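Long-range contacts in SusD superfamily protein (Bacteroides thetaiotaomicron, PDB 3MCX), which is of unknown function but, as a SusD-family protein of the outer membrane, probably captures a nutrient such as a glycan at the cell surface, and binds zinc: residues Leu131-Leu136 and Leu152-Glu157; Tyr239-Tyr244 and Lys306-Cys311; Leu356-Leu361 and Lys412-Glu417. All blocks are in the same frame, centred on the assembly; numbering follows the deposited sequence.

Contact 1 (Leu131-Leu136 and Leu152-Glu157)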
loop_
_atom_site.group_PDB
_atom_site.type_symbol
_atom_site.label_atom_id
_atom_site.label_comp_id
_atom_site.label_asym_id
_atom_site.label_seq_id
_atom_site.Cartn_x
_atom_site.Cartn_y
_atom_site.Cartn_z
ATOM N N LEU A 131 11.112 -3.967 0.099
ATOM C CA LEU A 131 9.684 -3.649 0.186
ATOM C C LEU A 131 9.024 -4.381 1.365
ATOM O O LEU A 131 8.224 -3.798 2.103
ATOM C CB LEU A 131 9.016 -4.044 -1.118
ATOM C CG LEU A 131 7.533 -3.767 -1.266
ATOM C CD1 LEU A 131 7.224 -2.304 -0.966
ATOM C CD2 LEU A 131 7.094 -4.167 -2.714
ATOM N N SER A 132 9.410 -5.644 1.548
ATOM C CA SER A 132 8.852 -6.446 2.624
ATOM C C SER A 132 9.224 -5.860 3.999
ATOM O O SER A 132 8.376 -5.730 4.866
ATOM C CB SER A 132 9.251 -7.891 2.442
ATOM O OG SER A 132 8.675 -8.448 1.251
ATOM N N LEU A 133 10.500 -5.510 4.189
ATOM C CA LEU A 133 10.928 -4.945 5.468
ATOM C C LEU A 133 10.195 -3.610 5.685
ATOM O O LEU A 133 9.763 -3.320 6.810
ATOM C CB LEU A 133 12.431 -4.764 5.489
ATOM C CG LEU A 133 12.993 -4.104 6.762
ATOM C CD1 LEU A 133 12.586 -4.814 8.051
ATOM C CD2 LEU A 133 14.537 -3.947 6.675
ATOM N N PHE A 134 10.041 -2.790 4.642
ATOM C CA PHE A 134 9.301 -1.529 4.732
ATOM C C PHE A 134 7.870 -1.768 5.221
ATOM O O PHE A 134 7.379 -1.080 6.115
ATOM C CB PHE A 134 9.312 -0.840 3.358
ATOM C CG PHE A 134 8.536 0.445 3.277
ATOM C CD1 PHE A 134 8.889 1.537 4.028
ATOM C CD2 PHE A 134 7.478 0.572 2.403
ATOM C CE1 PHE A 134 8.209 2.735 3.900
ATOM C CE2 PHE A 134 6.780 1.767 2.292
ATOM C CZ PHE A 134 7.155 2.839 3.019
ATOM N N ASN A 135 7.193 -2.740 4.608
ATOM C CA ASN A 135 5.822 -3.082 4.991
ATOM C C ASN A 135 5.707 -3.480 6.446
ATOM O O ASN A 135 4.801 -3.030 7.158
ATOM C CB ASN A 135 5.293 -4.171 4.063
ATOM C CG ASN A 135 5.005 -3.640 2.654
ATOM O OD1 ASN A 135 4.560 -2.495 2.491
ATOM N ND2 ASN A 135 5.231 -4.478 1.636
ATOM N N LEU A 136 6.625 -4.328 6.927
ATOM C CA LEU A 136 6.608 -4.692 8.343
ATOM C C LEU A 136 6.847 -3.476 9.257
ATOM O O LEU A 136 6.218 -3.329 10.288
ATOM C CB LEU A 136 7.652 -5.759 8.643
ATOM C CG LEU A 136 7.296 -7.159 8.131
ATOM C CD1 LEU A 136 8.556 -7.982 7.973
ATOM C CD2 LEU A 136 6.301 -7.827 9.073
ATOM N N LEU A 152 11.389 1.502 18.195
ATOM C CA LEU A 152 11.611 0.144 17.663
ATOM C C LEU A 152 10.841 -0.174 16.398
ATOM O O LEU A 152 9.646 0.127 16.289
ATOM C CB LEU A 152 11.310 -0.913 18.735
ATOM C CG LEU A 152 12.223 -0.921 19.964
ATOM C CD1 LEU A 152 11.759 -1.999 20.952
ATOM C CD2 LEU A 152 13.691 -1.120 19.581
ATOM N N GLY A 153 11.554 -0.793 15.457
ATOM C CA GLY A 153 10.995 -1.278 14.234
ATOM C C GLY A 153 10.763 -2.775 14.359
ATOM O O GLY A 153 10.042 -3.218 15.269
ATOM N N VAL A 154 11.345 -3.556 13.462
ATOM C CA VAL A 154 11.219 -5.003 13.476
ATOM C C VAL A 154 12.587 -5.653 13.312
ATOM O O VAL A 154 13.585 -4.962 13.041
ATOM C CB VAL A 154 10.272 -5.489 12.394
ATOM C CG1 VAL A 154 8.873 -4.880 12.548
ATOM C CG2 VAL A 154 10.833 -5.167 10.988
ATOM N N PRO A 155 12.684 -6.975 13.475
ATOM C CA PRO A 155 13.956 -7.632 13.228
ATOM C C PRO A 155 14.387 -7.595 11.759
ATOM O O PRO A 155 13.584 -7.725 10.837
ATOM C CB PRO A 155 13.714 -9.077 13.702
ATOM C CG PRO A 155 12.663 -8.924 14.753
ATOM C CD PRO A 155 11.762 -7.870 14.198
ATOM N N ILE A 156 15.676 -7.406 11.569
ATOM C CA ILE A 156 16.264 -7.343 10.245
ATOM C C ILE A 156 17.007 -8.627 9.934
ATOM O O ILE A 156 17.983 -9.013 10.610
ATOM C CB ILE A 156 17.231 -6.135 10.113
ATOM C CG1 ILE A 156 16.456 -4.845 10.331
ATOM C CG2 ILE A 156 17.922 -6.137 8.717
ATOM C CD1 ILE A 156 17.340 -3.594 10.314
ATOM N N GLU A 157 16.548 -9.283 8.857
ATOM C CA GLU A 157 17.246 -10.470 8.301
ATOM C C GLU A 157 17.769 -10.225 6.887
ATOM O O GLU A 157 17.000 -9.937 5.985
ATOM C CB GLU A 157 16.302 -11.672 8.270
ATOM C CG GLU A 157 15.848 -12.096 9.643
ATOM C CD GLU A 157 14.979 -13.368 9.636
ATOM O OE1 GLU A 157 14.885 -14.029 8.568
ATOM O OE2 GLU A 157 14.422 -13.714 10.708
#

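Contact 2 (Tyr239-Tyr244 and Lys306-Cys311)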
loop_
_atom_site.group_PDB
_atom_site.type_symbol
_atom_site.label_atom_id
_atom_site.label_comp_id
_atom_site.label_asym_id
_atom_site.label_seq_id
_atom_site.Cartn_x
_atom_site.Cartn_y
_atom_site.Cartn_z
ATOM N N TYR A 239 -3.605 8.498 -16.745
ATOM C CA TYR A 239 -4.941 8.304 -17.332
ATOM C C TYR A 239 -5.591 9.634 -17.638
ATOM O O TYR A 239 -5.543 10.565 -16.831
ATOM C CB TYR A 239 -5.865 7.494 -16.410
ATOM C CG TYR A 239 -5.265 6.132 -16.062
ATOM C CD1 TYR A 239 -4.716 5.319 -17.053
ATOM C CD2 TYR A 239 -5.250 5.685 -14.770
ATOM C CE1 TYR A 239 -4.162 4.101 -16.740
ATOM C CE2 TYR A 239 -4.666 4.466 -14.424
ATOM C CZ TYR A 239 -4.136 3.676 -15.447
ATOM O OH TYR A 239 -3.507 2.481 -15.180
ATOM N N SER A 240 -6.221 9.711 -18.798
ATOM C CA SER A 240 -7.043 10.879 -19.163
ATOM C C SER A 240 -8.363 10.811 -18.398
ATOM O O SER A 240 -8.768 9.760 -17.884
ATOM C CB SER A 240 -7.362 10.886 -20.651
ATOM O OG SER A 240 -8.229 9.803 -20.972
ATOM N N TYR A 241 -9.069 11.930 -18.383
ATOM C CA TYR A 241 -10.404 12.005 -17.795
ATOM C C TYR A 241 -11.346 11.012 -18.494
ATOM O O TYR A 241 -12.167 10.334 -17.846
ATOM C CB TYR A 241 -10.902 13.434 -17.958
ATOM C CG TYR A 241 -12.219 13.757 -17.302
ATOM C CD1 TYR A 241 -13.414 13.433 -17.906
ATOM C CD2 TYR A 241 -12.253 14.412 -16.087
ATOM C CE1 TYR A 241 -14.624 13.747 -17.294
ATOM C CE2 TYR A 241 -13.448 14.728 -15.479
ATOM C CZ TYR A 241 -14.614 14.396 -16.074
ATOM O OH TYR A 241 -15.793 14.703 -15.432
ATOM N N GLU A 242 -11.189 10.922 -19.812
ATOM C CA GLU A 242 -12.044 10.087 -20.654
ATOM C C GLU A 242 -11.826 8.599 -20.375
ATOM O O GLU A 242 -12.778 7.830 -20.337
ATOM C CB GLU A 242 -11.792 10.415 -22.121
ATOM C CG GLU A 242 -12.293 11.793 -22.501
ATOM C CD GLU A 242 -11.337 12.990 -22.196
ATOM O OE1 GLU A 242 -10.178 12.868 -21.653
ATOM O OE2 GLU A 242 -11.805 14.115 -22.556
ATOM N N GLU A 243 -10.574 8.208 -20.163
ATOM C CA GLU A 243 -10.118 6.816 -19.910
ATOM C C GLU A 243 -10.450 6.325 -18.513
ATOM O O GLU A 243 -10.595 5.114 -18.249
ATOM C CB GLU A 243 -8.563 6.718 -20.050
ATOM C CG GLU A 243 -8.027 6.782 -21.490
ATOM C CD GLU A 243 -6.513 7.077 -21.623
ATOM O OE1 GLU A 243 -5.855 7.561 -20.671
ATOM O OE2 GLU A 243 -5.979 6.859 -22.735
ATOM N N TYR A 244 -10.435 7.262 -17.558
ATOM C CA TYR A 244 -10.363 6.912 -16.150
ATOM C C TYR A 244 -11.411 5.909 -15.679
ATOM O O TYR A 244 -11.073 5.015 -14.939
ATOM C CB TYR A 244 -10.428 8.156 -15.271
ATOM C CG TYR A 244 -9.899 7.956 -13.850
ATOM C CD1 TYR A 244 -8.546 8.110 -13.571
ATOM C CD2 TYR A 244 -10.747 7.661 -12.796
ATOM C CE1 TYR A 244 -8.063 7.981 -12.300
ATOM C CE2 TYR A 244 -10.269 7.524 -11.515
ATOM C CZ TYR A 244 -8.928 7.694 -11.246
ATOM O OH TYR A 244 -8.505 7.573 -9.936
ATOM N N LYS A 306 -17.702 17.815 -10.728
ATOM C CA LYS A 306 -17.184 17.480 -12.066
ATOM C C LYS A 306 -16.054 16.439 -12.019
ATOM O O LYS A 306 -15.471 16.090 -13.051
ATOM C CB LYS A 306 -16.637 18.750 -12.753
ATOM C CG LYS A 306 -17.630 19.913 -12.848
ATOM C CD LYS A 306 -18.842 19.541 -13.606
ATOM C CE LYS A 306 -19.684 20.790 -13.874
ATOM N NZ LYS A 306 -20.938 20.462 -14.595
ATOM N N ASP A 307 -15.726 15.967 -10.826
ATOM C CA ASP A 307 -14.633 15.044 -10.621
ATOM C C ASP A 307 -14.978 13.672 -11.261
ATOM O O ASP A 307 -16.005 13.066 -10.955
ATOM C CB ASP A 307 -14.384 14.904 -9.125
ATOM C CG ASP A 307 -13.064 14.268 -8.806
ATOM O OD1 ASP A 307 -12.693 13.210 -9.394
ATOM O OD2 ASP A 307 -12.371 14.782 -7.885
ATOM N N VAL A 308 -14.114 13.181 -12.141
ATOM C CA VAL A 308 -14.351 11.874 -12.775
ATOM C C VAL A 308 -14.403 10.733 -11.753
ATOM O O VAL A 308 -15.041 9.716 -12.021
ATOM C CB VAL A 308 -13.264 11.572 -13.836
ATOM C CG1 VAL A 308 -11.918 11.291 -13.217
ATOM C CG2 VAL A 308 -13.724 10.415 -14.803
ATOM N N ARG A 309 -13.767 10.886 -10.591
ATOM C CA ARG A 309 -13.687 9.805 -9.596
ATOM C C ARG A 309 -15.045 9.477 -8.944
ATOM O O ARG A 309 -15.168 8.435 -8.291
ATOM C CB ARG A 309 -12.578 10.134 -8.582
ATOM C CG ARG A 309 -11.221 10.045 -9.250
ATOM C CD ARG A 309 -10.102 10.733 -8.498
ATOM N NE ARG A 309 -10.275 12.183 -8.454
ATOM C CZ ARG A 309 -9.303 13.047 -8.195
ATOM N NH1 ARG A 309 -8.048 12.641 -8.018
ATOM N NH2 ARG A 309 -9.582 14.326 -8.098
ATOM N N HIS A 310 -16.051 10.313 -9.176
ATOM C CA HIS A 310 -17.412 9.930 -8.802
ATOM C C HIS A 310 -17.833 8.638 -9.476
ATOM O O HIS A 310 -18.689 7.938 -8.952
ATOM C CB HIS A 310 -18.434 11.013 -9.126
ATOM C CG HIS A 310 -18.303 12.214 -8.261
ATOM N ND1 HIS A 310 -18.714 12.242 -6.947
ATOM C CD2 HIS A 310 -17.785 13.438 -8.523
ATOM C CE1 HIS A 310 -18.425 13.430 -6.428
ATOM N NE2 HIS A 310 -17.877 14.182 -7.370
ATOM N N CYS A 311 -17.225 8.293 -10.601
ATOM C CA CYS A 311 -17.545 7.047 -11.305
ATOM C C CYS A 311 -17.232 5.798 -10.497
ATOM O O CYS A 311 -17.709 4.732 -10.815
ATOM C CB CYS A 311 -16.763 6.962 -12.635
ATOM S SG CYS A 311 -14.972 6.614 -12.555
#

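Contact 3 (Leu356-Leu361 and Lys412-Glu417)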
loop_
_atom_site.group_PDB
_atom_site.type_symbol
_atom_site.label_atom_id
_atom_site.label_comp_id
_atom_site.label_asym_id
_atom_site.label_seq_id
_atom_site.Cartn_x
_atom_site.Cartn_y
_atom_site.Cartn_z
ATOM N N LEU A 356 1.604 5.505 -11.522
ATOM C CA LEU A 356 2.193 6.785 -11.839
ATOM C C LEU A 356 1.527 7.948 -11.086
ATOM O O LEU A 356 2.217 8.896 -10.736
ATOM C CB LEU A 356 2.151 6.994 -13.349
ATOM C CG LEU A 356 3.018 8.090 -13.951
ATOM C CD1 LEU A 356 4.512 7.889 -13.597
ATOM C CD2 LEU A 356 2.801 8.226 -15.461
ATOM N N SER A 357 0.203 7.935 -10.890
ATOM C CA SER A 357 -0.429 9.066 -10.180
ATOM C C SER A 357 0.206 9.271 -8.792
ATOM O O SER A 357 0.390 10.428 -8.358
ATOM C CB SER A 357 -1.943 8.895 -9.999
ATOM O OG SER A 357 -2.657 9.120 -11.200
ATOM N N GLU A 358 0.543 8.174 -8.101
ATOM C CA GLU A 358 1.145 8.311 -6.770
ATOM C C GLU A 358 2.495 8.994 -6.892
ATOM O O GLU A 358 2.868 9.794 -6.035
ATOM C CB GLU A 358 1.304 6.970 -6.046
ATOM C CG GLU A 358 1.981 7.131 -4.704
ATOM C CD GLU A 358 2.274 5.833 -3.990
ATOM O OE1 GLU A 358 1.638 4.826 -4.320
ATOM O OE2 GLU A 358 3.161 5.816 -3.114
ATOM N N VAL A 359 3.223 8.653 -7.942
ATOM C CA VAL A 359 4.567 9.194 -8.151
ATOM C C VAL A 359 4.490 10.714 -8.362
ATOM O O VAL A 359 5.274 11.462 -7.790
ATOM C CB VAL A 359 5.300 8.491 -9.327
ATOM C CG1 VAL A 359 6.639 9.151 -9.585
ATOM C CG2 VAL A 359 5.479 6.994 -9.047
ATOM N N TYR A 360 3.547 11.177 -9.180
ATOM C CA TYR A 360 3.341 12.617 -9.367
ATOM C C TYR A 360 2.969 13.296 -8.038
ATOM O O TYR A 360 3.466 14.383 -7.750
ATOM C CB TYR A 360 2.258 12.886 -10.432
ATOM C CG TYR A 360 2.724 12.865 -11.870
ATOM C CD1 TYR A 360 3.100 11.683 -12.509
ATOM C CD2 TYR A 360 2.802 14.046 -12.588
ATOM C CE1 TYR A 360 3.528 11.699 -13.824
ATOM C CE2 TYR A 360 3.216 14.075 -13.905
ATOM C CZ TYR A 360 3.605 12.898 -14.518
ATOM O OH TYR A 360 4.043 12.977 -15.846
ATOM N N LEU A 361 2.097 12.673 -7.263
ATOM C CA LEU A 361 1.663 13.222 -5.971
ATOM C C LEU A 361 2.813 13.253 -4.952
ATOM O O LEU A 361 2.967 14.226 -4.218
ATOM C CB LEU A 361 0.412 12.481 -5.459
ATOM C CG LEU A 361 -0.847 12.769 -6.290
ATOM C CD1 LEU A 361 -1.876 11.651 -6.080
ATOM C CD2 LEU A 361 -1.395 14.220 -6.025
ATOM N N LYS A 412 -8.503 11.611 -2.697
ATOM C CA LYS A 412 -9.415 11.367 -3.818
ATOM C C LYS A 412 -8.806 10.325 -4.796
ATOM O O LYS A 412 -9.486 9.429 -5.263
ATOM C CB LYS A 412 -9.711 12.646 -4.582
ATOM C CG LYS A 412 -10.521 13.685 -3.805
ATOM C CD LYS A 412 -10.662 14.978 -4.580
ATOM C CE LYS A 412 -11.243 16.096 -3.736
ATOM N NZ LYS A 412 -11.584 17.301 -4.562
ATOM N N GLU A 413 -7.524 10.454 -5.103
ATOM C CA GLU A 413 -6.882 9.669 -6.133
ATOM C C GLU A 413 -6.553 8.261 -5.681
ATOM O O GLU A 413 -6.663 7.327 -6.461
ATOM C CB GLU A 413 -5.591 10.364 -6.617
ATOM C CG GLU A 413 -4.938 9.668 -7.820
ATOM C CD GLU A 413 -5.897 9.539 -9.005
ATOM O OE1 GLU A 413 -6.620 10.520 -9.275
ATOM O OE2 GLU A 413 -5.928 8.471 -9.678
ATOM N N LEU A 414 -6.126 8.109 -4.434
ATOM C CA LEU A 414 -5.509 6.862 -3.968
ATOM C C LEU A 414 -6.377 6.072 -2.997
ATOM O O LEU A 414 -5.935 5.094 -2.412
ATOM C CB LEU A 414 -4.151 7.171 -3.324
ATOM C CG LEU A 414 -3.137 7.853 -4.269
ATOM C CD1 LEU A 414 -1.858 8.237 -3.538
ATOM C CD2 LEU A 414 -2.820 6.936 -5.454
ATOM N N VAL A 415 -7.639 6.481 -2.870
ATOM C CA VAL A 415 -8.581 5.739 -2.027
ATOM C C VAL A 415 -8.582 4.258 -2.425
ATOM O O VAL A 415 -8.659 3.921 -3.587
ATOM C CB VAL A 415 -10.016 6.335 -2.118
ATOM C CG1 VAL A 415 -10.612 6.225 -3.548
ATOM C CG2 VAL A 415 -10.929 5.671 -1.073
ATOM N N GLY A 416 -8.449 3.372 -1.457
ATOM C CA GLY A 416 -8.477 1.936 -1.754
ATOM C C GLY A 416 -7.130 1.330 -2.113
ATOM O O GLY A 416 -7.025 0.124 -2.268
ATOM N N GLU A 417 -6.083 2.141 -2.178
ATOM C CA GLU A 417 -4.776 1.694 -2.644
ATOM C C GLU A 417 -3.698 1.626 -1.548
ATOM O O GLU A 417 -2.502 1.418 -1.838
ATOM C CB GLU A 417 -4.354 2.512 -3.878
ATOM C CG GLU A 417 -5.299 2.275 -5.056
ATOM C CD GLU A 417 -4.979 3.140 -6.258
ATOM O OE1 GLU A 417 -4.069 2.791 -7.028
ATOM O OE2 GLU A 417 -5.621 4.185 -6.384
#

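Contact 1 (Leu131-Leu136 and Leu152-Glu157)
A loop laid against the long helix 115-140, part of the mostly helical SusD fold, brings V154 onto L133 and L136, one helical turn apart. The contact is purely apolar, with no hydrogen bond between the two segments. V154 and L133 carry it. V154 CG2 sits in the crowded position between its own backbone N and carbonyl carbon (chi1 -59° for CG1), and from there it meets L133 CD1 at 3.4 Å, a close-set pair of methyls, the two side chains running antiparallel past one another. The same CG2 lies 4.0 Å from L136 CB, while V154 CG1 rests 3.8 Å from L136 O, over the helix backbone. The other branch of L133, CD2, reaches I156 CG1 at 4.2 Å, so the forked leucine spans two loop residues. Between them the carbonyl of P155 comes close to L133 CD1 but accepts a hydrogen bond from Y92 OH. Backbone hydrogen bonds join G153 and V154 to S170, tying the loop to the chain just ahead of helix 172-186. That helix packs on L133 through Q178 and V179, while Y92 of helix 81-106 touches both L136 and V154.

Contact 2 (Tyr239-Tyr244 and Lys306-Cys311)
V308 is the bump here, and the hollow it fills lies between Y241 and Y244 on a helical turn that an ST motif opens, S240 OG accepting from the backbone N of E243. V308 itself begins a short 3-10 segment, just after D307, whose OD1 takes the N-H of R309 in an Asx turn. Each part of the valine has its own neighbour. CB sits over one face of the Y241 ring, 3.8 Å from the centroid and 21° off the normal, a CH-pi contact displaced toward the rim. CG2 points into the turn, 3.4 Å from Y241 O, and CG1 lies 3.8 Å from Y244 CD2. Both tyrosines have CG anti to the backbone N, which sends their rings forward to flank the valine. Farther out on Y244 a second bump takes over: R309 CG approaches CE2 to 3.5 Å, the two side chains crossing obliquely with the guanidinium turned 86° from the ring. R309 is held in that pose by D307, which it grips side-on, NE to OD1 at 2.8 Å and NH2 to OD2. Beyond the two segments, E409 and E413 of helix 403-414 take the polar ends of R309, and E413 that of Y244 as well. Toward K306, whose side chain lies near the zinc ligand D391, the Y241 ring passes alongside V308 to the backbone beyond: OH donates to K306 O at 2.8 Å, tilted 34° from the carbonyl plane.

Contact 3 (Leu356-Leu361 and Lys412-Glu417)
The carboxylate of E413 carries S357 over one face: OG stands 3.9 Å from E413 CD. It is not a hydrogen bond, since S357 OG is 3.7 Å from E413 OE2 and bonds to E255 instead. From the side of the opposite face Y244 OH reaches E413 OE2, well tilted from the plane. R355 also binds OE2, while R309 and R388 pair with OE1; buried among three arginines, the carboxylate is likely to stay ionised. The aliphatic part of E413 is used too. Its chain bends at chi2 (56°), and the L361 side chain crosses it at about a right angle, its CD1 4.0 Å from E413 CB. An alanine in place of E413 would probably leave R309, R355 and R388 without their shared carboxylate and the Y244 hydroxyl without its acceptor, and S357 CB and L361 CD1 would lose their contacts with CG. In the helical core of the SusD fold, the first turn of helix 356-370 lies against the last turn of helix 403-414, which gives way to a type II beta turn, L414 to E417, with G416 at the position where a positive phi is needed. E358 runs on extended past L414 to a salt bridge with R210. L414 fills the next place along: its CD1 meets E358 CG at 4.2 Å and L361 CD1 at 4.3 Å.

How the contacts relate
The three contacts follow one another along the chain, each closing before the next opens. Contact 1, on helix 115-140, stands apart: its centre is 36 Å from that of contact 2, on the opposite side of the chain's centre, and 24 Å from that of contact 3, which it does not touch. Contacts 2 and 3 are neighbours, with centres 13 Å apart. They meet through side chains of both 306-311 and 239-244 that bond to the end of helix 403-414. Salt-bridge and hydrogen-bond partners of E413 in this way join the two loop segments of contact 2, which are partly buried, to the buried pair of helices 356-370 and 403-414 in contact 3.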